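Local coordinates for HpcH/HpaI aldolase/citrate lyase family protein (PDB 4MF4) that belongs to the HpcH/HpaI aldolase/citrate lyase family and folds as a parallel beta/alpha (TIM) barrel, six copies of which make up the assembly, at residues 169-174 with 213-218; 184-189 with 222-227; 115-120 with 131-136. All blocks are in the same frame, centred on the assembly; numbering follows the deposited sequence.

Contact 1 (169-174 with 213-218)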
ATOM      1  N   ARG A 169       3.004 -40.530  -1.064  1.00 30.59           N
ATOM      2  CA  ARG A 169       3.544 -40.878  -2.374  1.00 29.84           C
ATOM      3  C   ARG A 169       4.967 -40.309  -2.475  1.00 23.29           C
ATOM      4  O   ARG A 169       5.869 -40.935  -3.007  1.00 23.98           O
ATOM      5  CB  ARG A 169       2.672 -40.301  -3.504  1.00 32.15           C
ATOM      6  CG  ARG A 169       3.340 -40.394  -4.875  1.00 34.88           C
ATOM      7  CD  ARG A 169       2.386 -40.022  -5.977  1.00 37.99           C
ATOM      8  NE  ARG A 169       1.630 -38.805  -5.665  1.00 39.34           N
ATOM      9  CZ  ARG A 169       0.599 -38.364  -6.384  1.00 44.03           C
ATOM     10  NH1 ARG A 169       0.185 -39.057  -7.443  1.00 46.01           N
ATOM     11  NH2 ARG A 169      -0.032 -37.235  -6.045  1.00 40.72           N
ATOM     12  N   GLY A 170       5.139 -39.106  -1.970  1.00 21.40           N
ATOM     13  CA  GLY A 170       6.457 -38.445  -2.006  1.00 20.82           C
ATOM     14  C   GLY A 170       7.484 -39.236  -1.226  1.00 20.27           C
ATOM     15  O   GLY A 170       8.624 -39.374  -1.652  1.00 18.65           O
ATOM     16  N   VAL A 171       7.075 -39.758  -0.071  1.00 21.05           N
ATOM     17  CA  VAL A 171       7.978 -40.582   0.716  1.00 23.24           C
ATOM     18  C   VAL A 171       8.366 -41.857  -0.054  1.00 25.15           C
ATOM     19  O   VAL A 171       9.545 -42.219  -0.071  1.00 25.24           O
ATOM     20  CB  VAL A 171       7.441 -40.911   2.122  1.00 23.93           C
ATOM     21  CG1 VAL A 171       8.443 -41.792   2.849  1.00 22.95           C
ATOM     22  CG2 VAL A 171       7.230 -39.626   2.941  1.00 23.61           C
ATOM     23  N   ASP A 172       7.416 -42.480  -0.747  1.00 27.92           N
ATOM     24  CA  ASP A 172       7.725 -43.691  -1.527  1.00 31.92           C
ATOM     25  C   ASP A 172       8.695 -43.388  -2.678  1.00 32.12           C
ATOM     26  O   ASP A 172       9.474 -44.248  -3.076  1.00 33.25           O
ATOM     27  CB  ASP A 172       6.453 -44.327  -2.088  1.00 36.94           C
ATOM     28  CG  ASP A 172       5.542 -44.874  -1.002  1.00 44.32           C
ATOM     29  OD1 ASP A 172       6.009 -45.653  -0.134  1.00 55.11           O
ATOM     30  OD2 ASP A 172       4.348 -44.530  -1.022  1.00 50.73           O
ATOM     31  N   GLU A 173       8.657 -42.149  -3.174  1.00 26.66           N
ATOM     32  CA  GLU A 173       9.408 -41.730  -4.326  1.00 24.57           C
ATOM     33  C   GLU A 173      10.688 -40.998  -3.939  1.00 21.74           C
ATOM     34  O   GLU A 173      11.399 -40.523  -4.806  1.00 19.83           O
ATOM     35  CB  GLU A 173       8.500 -40.795  -5.193  1.00 25.68           C
ATOM     36  CG  GLU A 173       7.379 -41.493  -5.968  1.00 28.61           C
ATOM     37  CD  GLU A 173       7.920 -42.244  -7.188  1.00 31.71           C
ATOM     38  OE1 GLU A 173       7.266 -42.269  -8.240  1.00 36.35           O
ATOM     39  OE2 GLU A 173       9.036 -42.759  -7.123  1.00 31.23           O
ATOM     40  N   VAL A 174      11.016 -40.946  -2.647  1.00 21.38           N
ATOM     41  CA  VAL A 174      12.013 -40.003  -2.153  1.00 18.99           C
ATOM     42  C   VAL A 174      13.446 -40.282  -2.599  1.00 19.27           C
ATOM     43  O   VAL A 174      14.221 -39.357  -2.798  1.00 18.46           O
ATOM     44  CB  VAL A 174      11.973 -39.832  -0.636  1.00 18.99           C
ATOM     45  CG1 VAL A 174      12.501 -41.070   0.072  1.00 19.04           C
ATOM     46  CG2 VAL A 174      12.819 -38.610  -0.232  1.00 19.81           C
ATOM     47  N   ALA A 213      12.218 -40.508   8.988  1.00 18.28           N
ATOM     48  CA  ALA A 213      13.490 -41.225   9.022  1.00 18.31           C
ATOM     49  C   ALA A 213      13.877 -41.655   7.605  1.00 18.50           C
ATOM     50  O   ALA A 213      15.041 -41.504   7.213  1.00 18.07           O
ATOM     51  CB  ALA A 213      13.399 -42.436   9.978  1.00 18.86           C
ATOM     52  N   ARG A 214      12.906 -42.152   6.820  1.00 18.98           N
ATOM     53  CA  ARG A 214      13.174 -42.526   5.437  1.00 20.26           C
ATOM     54  C   ARG A 214      13.681 -41.376   4.592  1.00 18.26           C
ATOM     55  O   ARG A 214      14.617 -41.542   3.811  1.00 18.23           O
ATOM     56  CB  ARG A 214      11.961 -43.193   4.750  1.00 22.20           C
ATOM     57  CG  ARG A 214      12.301 -43.721   3.362  1.00 23.82           C
ATOM     58  CD  ARG A 214      11.161 -44.512   2.747  1.00 27.88           C
ATOM     59  NE  ARG A 214      11.322 -44.695   1.300  1.00 29.86           N
ATOM     60  CZ  ARG A 214      10.430 -45.301   0.526  1.00 31.88           C
ATOM     61  NH1 ARG A 214       9.302 -45.785   1.033  1.00 33.21           N
ATOM     62  NH2 ARG A 214      10.674 -45.437  -0.758  1.00 35.60           N
ATOM     63  N   VAL A 215      13.080 -40.201   4.749  1.00 17.20           N
ATOM     64  CA  VAL A 215      13.466 -39.054   3.943  1.00 16.49           C
ATOM     65  C   VAL A 215      14.900 -38.625   4.295  1.00 15.90           C
ATOM     66  O   VAL A 215      15.752 -38.385   3.426  1.00 15.29           O
ATOM     67  CB  VAL A 215      12.470 -37.866   4.182  1.00 16.65           C
ATOM     68  CG1 VAL A 215      12.961 -36.622   3.483  1.00 16.95           C
ATOM     69  CG2 VAL A 215      11.080 -38.219   3.678  1.00 17.46           C
ATOM     70  N   LEU A 216      15.163 -38.492   5.587  1.00 16.08           N
ATOM     71  CA  LEU A 216      16.534 -38.187   6.055  1.00 15.68           C
ATOM     72  C   LEU A 216      17.579 -39.182   5.524  1.00 16.43           C
ATOM     73  O   LEU A 216      18.675 -38.789   5.075  1.00 16.98           O
ATOM     74  CB  LEU A 216      16.555 -38.158   7.590  1.00 16.23           C
ATOM     75  CG  LEU A 216      17.914 -37.988   8.291  1.00 15.87           C
ATOM     76  CD1 LEU A 216      18.493 -36.635   7.888  1.00 17.04           C
ATOM     77  CD2 LEU A 216      17.784 -38.072   9.803  1.00 16.49           C
ATOM     78  N   ALA A 217      17.251 -40.475   5.594  1.00 16.34           N
ATOM     79  CA  ALA A 217      18.175 -41.531   5.172  1.00 16.73           C
ATOM     80  C   ALA A 217      18.388 -41.457   3.691  1.00 16.79           C
ATOM     81  O   ALA A 217      19.508 -41.645   3.190  1.00 16.20           O
ATOM     82  CB  ALA A 217      17.641 -42.899   5.568  1.00 16.44           C
ATOM     83  N   ALA A 218      17.317 -41.167   2.961  1.00 16.83           N
ATOM     84  CA  ALA A 218      17.471 -40.990   1.501  1.00 17.67           C
ATOM     85  C   ALA A 218      18.462 -39.888   1.156  1.00 18.50           C
ATOM     86  O   ALA A 218      19.295 -40.015   0.258  1.00 18.41           O
ATOM     87  CB  ALA A 218      16.134 -40.739   0.841  1.00 17.67           C
TER

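Contact 2 (184-189 with 222-227)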
ATOM      1  N   ASP A 184      18.775 -29.565  -4.510  1.00 16.01           N
ATOM      2  CA  ASP A 184      19.894 -29.265  -3.585  1.00 16.16           C
ATOM      3  C   ASP A 184      19.524 -29.605  -2.132  1.00 15.73           C
ATOM      4  O   ASP A 184      20.399 -29.673  -1.278  1.00 16.03           O
ATOM      5  CB  ASP A 184      20.314 -27.798  -3.667  1.00 16.80           C
ATOM      6  CG  ASP A 184      20.679 -27.358  -5.092  1.00 18.29           C
ATOM      7  OD1 ASP A 184      21.563 -28.018  -5.723  1.00 19.16           O
ATOM      8  OD2 ASP A 184      20.059 -26.390  -5.600  1.00 16.02           O
ATOM      9  N   CYS A 185      18.242 -29.827  -1.834  1.00 15.14           N
ATOM     10  CA  CYS A 185      17.854 -30.132  -0.475  1.00 14.58           C
ATOM     11  C   CYS A 185      16.496 -30.791  -0.442  1.00 14.45           C
ATOM     12  O   CYS A 185      15.620 -30.356  -1.164  1.00 13.26           O
ATOM     13  CB  CYS A 185      17.745 -28.819   0.306  1.00 15.35           C
ATOM     14  SG  CYS A 185      17.386 -29.046   2.075  1.00 17.00           S
ATOM     15  N   LEU A 186      16.302 -31.783   0.424  1.00 14.56           N
ATOM     16  CA  LEU A 186      14.987 -32.368   0.639  1.00 15.55           C
ATOM     17  C   LEU A 186      14.459 -31.744   1.908  1.00 17.21           C
ATOM     18  O   LEU A 186      15.149 -31.791   2.923  1.00 18.37           O
ATOM     19  CB  LEU A 186      15.058 -33.883   0.834  1.00 16.17           C
ATOM     20  CG  LEU A 186      15.715 -34.718  -0.239  1.00 15.89           C
ATOM     21  CD1 LEU A 186      15.935 -36.156   0.234  1.00 16.78           C
ATOM     22  CD2 LEU A 186      14.904 -34.654  -1.513  1.00 16.43           C
ATOM     23  N   PHE A 187      13.239 -31.197   1.896  1.00 16.10           N
ATOM     24  CA  PHE A 187      12.733 -30.554   3.113  1.00 15.89           C
ATOM     25  C   PHE A 187      11.511 -31.273   3.678  1.00 16.33           C
ATOM     26  O   PHE A 187      10.543 -31.490   2.982  1.00 15.67           O
ATOM     27  CB  PHE A 187      12.432 -29.093   2.798  1.00 15.63           C
ATOM     28  CG  PHE A 187      12.100 -28.256   4.006  1.00 14.74           C
ATOM     29  CD1 PHE A 187      10.811 -28.179   4.456  1.00 15.01           C
ATOM     30  CD2 PHE A 187      13.067 -27.509   4.631  1.00 15.22           C
ATOM     31  CE1 PHE A 187      10.488 -27.370   5.518  1.00 15.79           C
ATOM     32  CE2 PHE A 187      12.762 -26.700   5.709  1.00 15.05           C
ATOM     33  CZ  PHE A 187      11.466 -26.615   6.133  1.00 15.32           C
ATOM     34  N   VAL A 188      11.584 -31.682   4.933  1.00 17.55           N
ATOM     35  CA  VAL A 188      10.432 -32.279   5.639  1.00 19.76           C
ATOM     36  C   VAL A 188       9.611 -31.251   6.429  1.00 19.82           C
ATOM     37  O   VAL A 188      10.130 -30.579   7.341  1.00 20.11           O
ATOM     38  CB  VAL A 188      10.937 -33.370   6.638  1.00 20.32           C
ATOM     39  CG1 VAL A 188       9.771 -34.044   7.341  1.00 22.74           C
ATOM     40  CG2 VAL A 188      11.766 -34.427   5.925  1.00 21.09           C
ATOM     41  N   GLY A 189       8.333 -31.106   6.083  1.00 20.06           N
ATOM     42  CA  GLY A 189       7.392 -30.377   6.935  1.00 21.47           C
ATOM     43  C   GLY A 189       6.597 -31.376   7.789  1.00 20.60           C
ATOM     44  O   GLY A 189       5.713 -32.027   7.276  1.00 22.14           O
ATOM     45  N   ALA A 222      22.148 -40.269  -0.715  1.00 18.13           N
ATOM     46  CA  ALA A 222      22.339 -39.567  -1.983  1.00 18.71           C
ATOM     47  C   ALA A 222      23.399 -38.493  -1.912  1.00 18.80           C
ATOM     48  O   ALA A 222      23.752 -37.936  -2.948  1.00 18.95           O
ATOM     49  CB  ALA A 222      21.029 -38.919  -2.436  1.00 18.23           C
ATOM     50  N   GLY A 223      23.863 -38.162  -0.716  1.00 18.93           N
ATOM     51  CA  GLY A 223      24.631 -36.897  -0.504  1.00 19.25           C
ATOM     52  C   GLY A 223      23.890 -35.556  -0.752  1.00 19.07           C
ATOM     53  O   GLY A 223      24.485 -34.581  -1.173  1.00 18.68           O
ATOM     54  N   VAL A 224      22.600 -35.522  -0.455  1.00 18.13           N
ATOM     55  CA  VAL A 224      21.764 -34.348  -0.594  1.00 16.95           C
ATOM     56  C   VAL A 224      21.343 -33.922   0.817  1.00 17.02           C
ATOM     57  O   VAL A 224      20.869 -34.740   1.639  1.00 16.11           O
ATOM     58  CB  VAL A 224      20.520 -34.704  -1.437  1.00 17.44           C
ATOM     59  CG1 VAL A 224      19.590 -33.492  -1.556  1.00 17.54           C
ATOM     60  CG2 VAL A 224      20.937 -35.248  -2.813  1.00 17.29           C
ATOM     61  N   ALA A 225      21.568 -32.651   1.118  1.00 16.69           N
ATOM     62  CA  ALA A 225      21.093 -32.048   2.341  1.00 17.29           C
ATOM     63  C   ALA A 225      19.637 -32.322   2.630  1.00 17.11           C
ATOM     64  O   ALA A 225      18.810 -32.274   1.731  1.00 15.87           O
ATOM     65  CB  ALA A 225      21.288 -30.545   2.294  1.00 18.08           C
ATOM     66  N   VAL A 226      19.335 -32.605   3.909  1.00 16.29           N
ATOM     67  CA  VAL A 226      17.951 -32.647   4.344  1.00 16.24           C
ATOM     68  C   VAL A 226      17.614 -31.522   5.320  1.00 15.80           C
ATOM     69  O   VAL A 226      18.413 -31.188   6.171  1.00 16.54           O
ATOM     70  CB  VAL A 226      17.631 -33.996   4.961  1.00 16.14           C
ATOM     71  CG1 VAL A 226      16.143 -34.107   5.266  1.00 16.13           C
ATOM     72  CG2 VAL A 226      18.068 -35.083   3.966  1.00 16.77           C
ATOM     73  N   GLY A 227      16.430 -30.954   5.155  1.00 15.94           N
ATOM     74  CA  GLY A 227      15.954 -29.869   6.012  1.00 16.64           C
ATOM     75  C   GLY A 227      14.641 -30.249   6.677  1.00 14.88           C
ATOM     76  O   GLY A 227      13.999 -31.212   6.269  1.00 14.41           O
TER
HETATM   77  O   HOH W   1      22.813 -30.959  -0.998  1.00 24.17           O

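Contact 3 (115-120 with 131-136)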
ATOM      1  N   ALA A 115       9.762 -32.863  -9.215  1.00 16.66           N
ATOM      2  CA  ALA A 115      11.052 -32.281  -8.816  1.00 16.38           C
ATOM      3  C   ALA A 115      11.821 -31.778 -10.039  1.00 16.50           C
ATOM      4  O   ALA A 115      12.314 -30.641 -10.050  1.00 15.82           O
ATOM      5  CB  ALA A 115      11.885 -33.326  -8.063  1.00 16.25           C
ATOM      6  N   ALA A 116      11.903 -32.618 -11.072  1.00 16.41           N
ATOM      7  CA  ALA A 116      12.533 -32.221 -12.346  1.00 16.49           C
ATOM      8  C   ALA A 116      11.851 -30.985 -12.975  1.00 16.64           C
ATOM      9  O   ALA A 116      12.521 -30.112 -13.479  1.00 17.73           O
ATOM     10  CB  ALA A 116      12.496 -33.381 -13.340  1.00 16.60           C
ATOM     11  N   HIS A 117      10.533 -30.930 -12.950  1.00 16.70           N
ATOM     12  CA  HIS A 117       9.789 -29.763 -13.495  1.00 17.78           C
ATOM     13  C   HIS A 117      10.133 -28.488 -12.695  1.00 16.76           C
ATOM     14  O   HIS A 117      10.425 -27.458 -13.251  1.00 16.93           O
ATOM     15  CB  HIS A 117       8.288 -30.045 -13.514  1.00 18.98           C
ATOM     16  CG  HIS A 117       7.481 -28.918 -14.086  1.00 19.84           C
ATOM     17  ND1 HIS A 117       6.537 -28.229 -13.362  1.00 20.65           N
ATOM     18  CD2 HIS A 117       7.529 -28.320 -15.298  1.00 20.34           C
ATOM     19  CE1 HIS A 117       5.996 -27.286 -14.117  1.00 20.60           C
ATOM     20  NE2 HIS A 117       6.594 -27.310 -15.291  1.00 19.46           N
ATOM     21  N   ALA A 118      10.195 -28.603 -11.384  1.00 16.86           N
ATOM     22  CA  ALA A 118      10.515 -27.510 -10.488  1.00 16.46           C
ATOM     23  C   ALA A 118      11.879 -26.957 -10.833  1.00 16.58           C
ATOM     24  O   ALA A 118      12.037 -25.753 -11.026  1.00 16.88           O
ATOM     25  CB  ALA A 118      10.464 -28.000  -9.036  1.00 16.74           C
ATOM     26  N   VAL A 119      12.836 -27.844 -11.043  1.00 16.76           N
ATOM     27  CA  VAL A 119      14.173 -27.440 -11.479  1.00 16.78           C
ATOM     28  C   VAL A 119      14.181 -26.741 -12.825  1.00 18.17           C
ATOM     29  O   VAL A 119      14.810 -25.708 -12.942  1.00 18.91           O
ATOM     30  CB  VAL A 119      15.180 -28.635 -11.529  1.00 16.28           C
ATOM     31  CG1 VAL A 119      16.527 -28.221 -12.144  1.00 16.03           C
ATOM     32  CG2 VAL A 119      15.433 -29.173 -10.133  1.00 15.86           C
ATOM     33  N   ARG A 120      13.517 -27.311 -13.828  1.00 19.68           N
ATOM     34  CA  ARG A 120      13.439 -26.720 -15.166  1.00 20.35           C
ATOM     35  C   ARG A 120      12.940 -25.293 -15.128  1.00 18.67           C
ATOM     36  O   ARG A 120      13.405 -24.444 -15.872  1.00 18.80           O
ATOM     37  CB  ARG A 120      12.473 -27.516 -16.077  1.00 22.34           C
ATOM     38  CG  ARG A 120      12.948 -28.905 -16.491  1.00 24.67           C
ATOM     39  CD  ARG A 120      11.883 -29.603 -17.346  1.00 26.72           C
ATOM     40  NE  ARG A 120      11.746 -28.900 -18.624  1.00 28.16           N
ATOM     41  CZ  ARG A 120      10.816 -29.125 -19.547  1.00 31.34           C
ATOM     42  NH1 ARG A 120       9.865 -30.029 -19.349  1.00 31.74           N
ATOM     43  NH2 ARG A 120      10.827 -28.413 -20.682  1.00 31.30           N
ATOM     44  N   ASP A 131      16.778 -28.277 -21.398  1.00 24.01           N
ATOM     45  CA  ASP A 131      15.337 -28.183 -21.277  1.00 24.34           C
ATOM     46  C   ASP A 131      14.866 -27.057 -20.320  1.00 22.43           C
ATOM     47  O   ASP A 131      13.750 -27.107 -19.836  1.00 21.68           O
ATOM     48  CB  ASP A 131      14.749 -29.524 -20.848  1.00 24.96           C
ATOM     49  CG  ASP A 131      15.216 -29.967 -19.472  1.00 25.97           C
ATOM     50  OD1 ASP A 131      16.073 -29.321 -18.843  1.00 28.71           O
ATOM     51  OD2 ASP A 131      14.719 -31.002 -19.015  1.00 29.75           O
ATOM     52  N   GLY A 132      15.694 -26.057 -20.079  1.00 21.40           N
ATOM     53  CA  GLY A 132      15.337 -24.982 -19.125  1.00 21.22           C
ATOM     54  C   GLY A 132      14.101 -24.254 -19.566  1.00 21.95           C
ATOM     55  O   GLY A 132      13.919 -24.031 -20.763  1.00 20.42           O
ATOM     56  N   LEU A 133      13.262 -23.871 -18.605  1.00 21.37           N
ATOM     57  CA  LEU A 133      12.032 -23.168 -18.912  1.00 23.77           C
ATOM     58  C   LEU A 133      11.982 -21.741 -18.359  1.00 24.14           C
ATOM     59  O   LEU A 133      10.972 -21.058 -18.513  1.00 24.28           O
ATOM     60  CB  LEU A 133      10.840 -23.956 -18.400  1.00 24.45           C
ATOM     61  CG  LEU A 133      10.493 -25.251 -19.120  1.00 25.49           C
ATOM     62  CD1 LEU A 133       9.264 -25.843 -18.485  1.00 25.95           C
ATOM     63  CD2 LEU A 133      10.243 -25.036 -20.612  1.00 27.48           C
ATOM     64  N   ARG A 134      13.076 -21.270 -17.767  1.00 23.97           N
ATOM     65  CA  ARG A 134      13.095 -19.905 -17.264  1.00 24.50           C
ATOM     66  C   ARG A 134      13.096 -18.832 -18.393  1.00 23.55           C
ATOM     67  O   ARG A 134      13.941 -18.830 -19.275  1.00 22.33           O
ATOM     68  CB  ARG A 134      14.272 -19.668 -16.326  1.00 23.26           C
ATOM     69  CG  ARG A 134      14.141 -18.351 -15.577  1.00 23.30           C
ATOM     70  CD  ARG A 134      15.311 -18.055 -14.670  1.00 22.77           C
ATOM     71  NE  ARG A 134      15.115 -16.692 -14.162  1.00 23.01           N
ATOM     72  CZ  ARG A 134      15.952 -16.022 -13.385  1.00 21.32           C
ATOM     73  NH1 ARG A 134      17.056 -16.597 -12.901  1.00 19.80           N
ATOM     74  NH2 ARG A 134      15.613 -14.773 -13.030  1.00 23.12           N
ATOM     75  N   GLY A 135      12.153 -17.896 -18.288  1.00 24.28           N
ATOM     76  CA  GLY A 135      11.977 -16.801 -19.253  1.00 22.35           C
ATOM     77  C   GLY A 135      12.978 -15.700 -19.033  1.00 22.86           C
ATOM     78  O   GLY A 135      13.316 -15.374 -17.894  1.00 22.85           O
ATOM     79  N   VAL A 136      13.462 -15.137 -20.140  1.00 22.73           N
ATOM     80  CA  VAL A 136      14.544 -14.189 -20.157  1.00 24.52           C
ATOM     81  C   VAL A 136      13.997 -12.755 -20.091  1.00 24.68           C
ATOM     82  O   VAL A 136      13.191 -12.348 -20.924  1.00 27.65           O
ATOM     83  CB  VAL A 136      15.357 -14.377 -21.468  1.00 25.82           C
ATOM     84  CG1 VAL A 136      16.455 -13.359 -21.575  1.00 27.65           C
ATOM     85  CG2 VAL A 136      15.921 -15.801 -21.556  1.00 28.38           C
TER

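Contact 1 (169-174 with 213-218)
Val174 turns its side chain onto helix 206-222, where its CG1 lies 3.7 Å from Ala218 CB. The other methyl, CG2, meets Val215 CG1 more loosely at 4.2 Å, and Val171 CG2 comes equally near Val215 CG2, the two valines crossing at about a right angle. Val171 lies near the end of helix 168-172 and Val174 opens helix 174-178; their short, stiff side chains let this junction lie close against helix 206-222. Val174 CG1 sits between its own backbone N and carbonyl carbon (chi1 71°), a crowded position.

Arg214 borders this apolar patch. Its chain, CG anti to the backbone N and extended as far as NE, runs past the valines, with CD 3.8 Å from Val171 CG1. The guanidinium lies at the C-terminal end of helix 168-172: Val171 O stands over the centre of one face, 3.3 Å from Arg214 CZ, and Asp172 O is near NH2 at a poor angle. NH1 makes a loose salt bridge of 3.5 Å with Asp172 OD1.

Glu175, paired with NE, is the stronger partner and holds the guanidinium in place, while Val174 and Val215 also rest on strand 185-188. Beside two carboxylates and a helix's carbonyl end, Arg214 most likely keeps its positive charge; between the two segments the polar attraction is probably one of charge and dipole, directed N-H groups being used beyond them.

Contact 2 (184-189 with 222-227)
Strands 185-188 and 225-230 run side by side as parallel neighbours of the barrel sheet, their local axes 21° apart. Three backbone hydrogen bonds join them. Leu186 uses both its polar backbone atoms: its N donates to Ala225 O at 2.9 Å, and its O accepts from Gly227 N at 2.7 Å, each donor lying in the plane of the carbonyl. The third bond, from Val188 N to Gly227 O (2.8 Å), is nearly straight at hydrogen (174°), although its donor stands above the carbonyl plane. A CA-H...O contact between Val226 CA and Leu186 O, at 3.3 Å, adds to the grip on that oxygen.

At the Asp184 end of the pair, a water bridges the two backbones: it donates to Asp184 O at 2.7 Å and accepts from Ala225 N. Just before this, Gly223, with positive phi, is the C-prime residue of the Schellman motif that ends helix 206-222, a conformation glycine adopts readily.

Side-chain contacts fall on both faces. On one, Cys185 SG lies 4.2 Å from Ala225 CB, and the Phe187 ring, its CG anti to the backbone N, brings CD2 to 3.8 Å from Gly227 C. A beta carbon on Gly227 would collide with that ring, so glycine suits the site. On the other, Leu186 CG approaches Val224 CG1, and its CD1 comes to 4.4 Å from Val226 CG2.

The face of Cys185 and Phe187 also meets Ile162 of strand 160-165 and Leu246 of strand 246-251. Leu186 instead packs outward on helix 174-178, while Val188 and Val226 lie against helix 206-222, placing the pair between the barrel interior and its helical layer.

Contact 3 (115-120 with 131-136)
In this TIM-barrel protein, the loop following helix 112-121 folds back on that helix, and Arg120 is clasped between Asp131 and Leu133. The arginine leaves the helix with CG anti to its carbonyl carbon (chi1 -70°) and bends at chi3 (67°), which turns the guanidinium toward the loop backbone. Its edge faces Asp131 O: NE donates a bond of 2.9 Å to that oxygen, along a carbonyl lone pair and close to the guanidinium plane. A weak second bond to the same oxygen comes from NH2, which probably limits the rotation of the group.

The Asp131 side chain crosses that of Arg120 at about a right angle, yet the carboxylate plane is turned only 12° from that of the guanidinium. The carboxylate oxygen OD2 stands well out of the guanidinium plane, 3.7 Å from Arg120 NE, in a long salt bridge of charge attraction alone. Leu133 covers one face of the same group, its CD1 3.8 Å from Arg120 CZ and offset toward the rim. Arginine fits here because it offers N-H donors at its edge and a flat face to a branched aliphatic chain.

Leu133 CD1 also lies near the ring of His117, whose ND1 is hydrogen-bonded to Arg88. Farther along the loop, Arg134 NH2 is hydrogen-bonded to Tyr151 OH, and Val136 N to Asp192 OD1 of the second subunit, carrying the loop into the interface. At the backbone, Leu133 N donates to Arg120 O at 2.8 Å, from above the carbonyl plane.

Overall arrangement
Going from the N terminus, contact 3 comes first: 131-136 returns to 115-120 after only ten intervening residues, closing a loop at helix 112-121 that leads on to the second subunit. It is complete before the other two open, and its centre lies about 23 Å from that of contact 1 and 19 Å from that of contact 2. Contacts 1 and 2 cross along the chain, in the order 169-174, 184-189, 213-218, 222-227. Their centres are about 10 Å apart and they touch, Val215 meeting Val188 and Val174 meeting Leu186. Together they tie two successive barrel strands to the helices outside them.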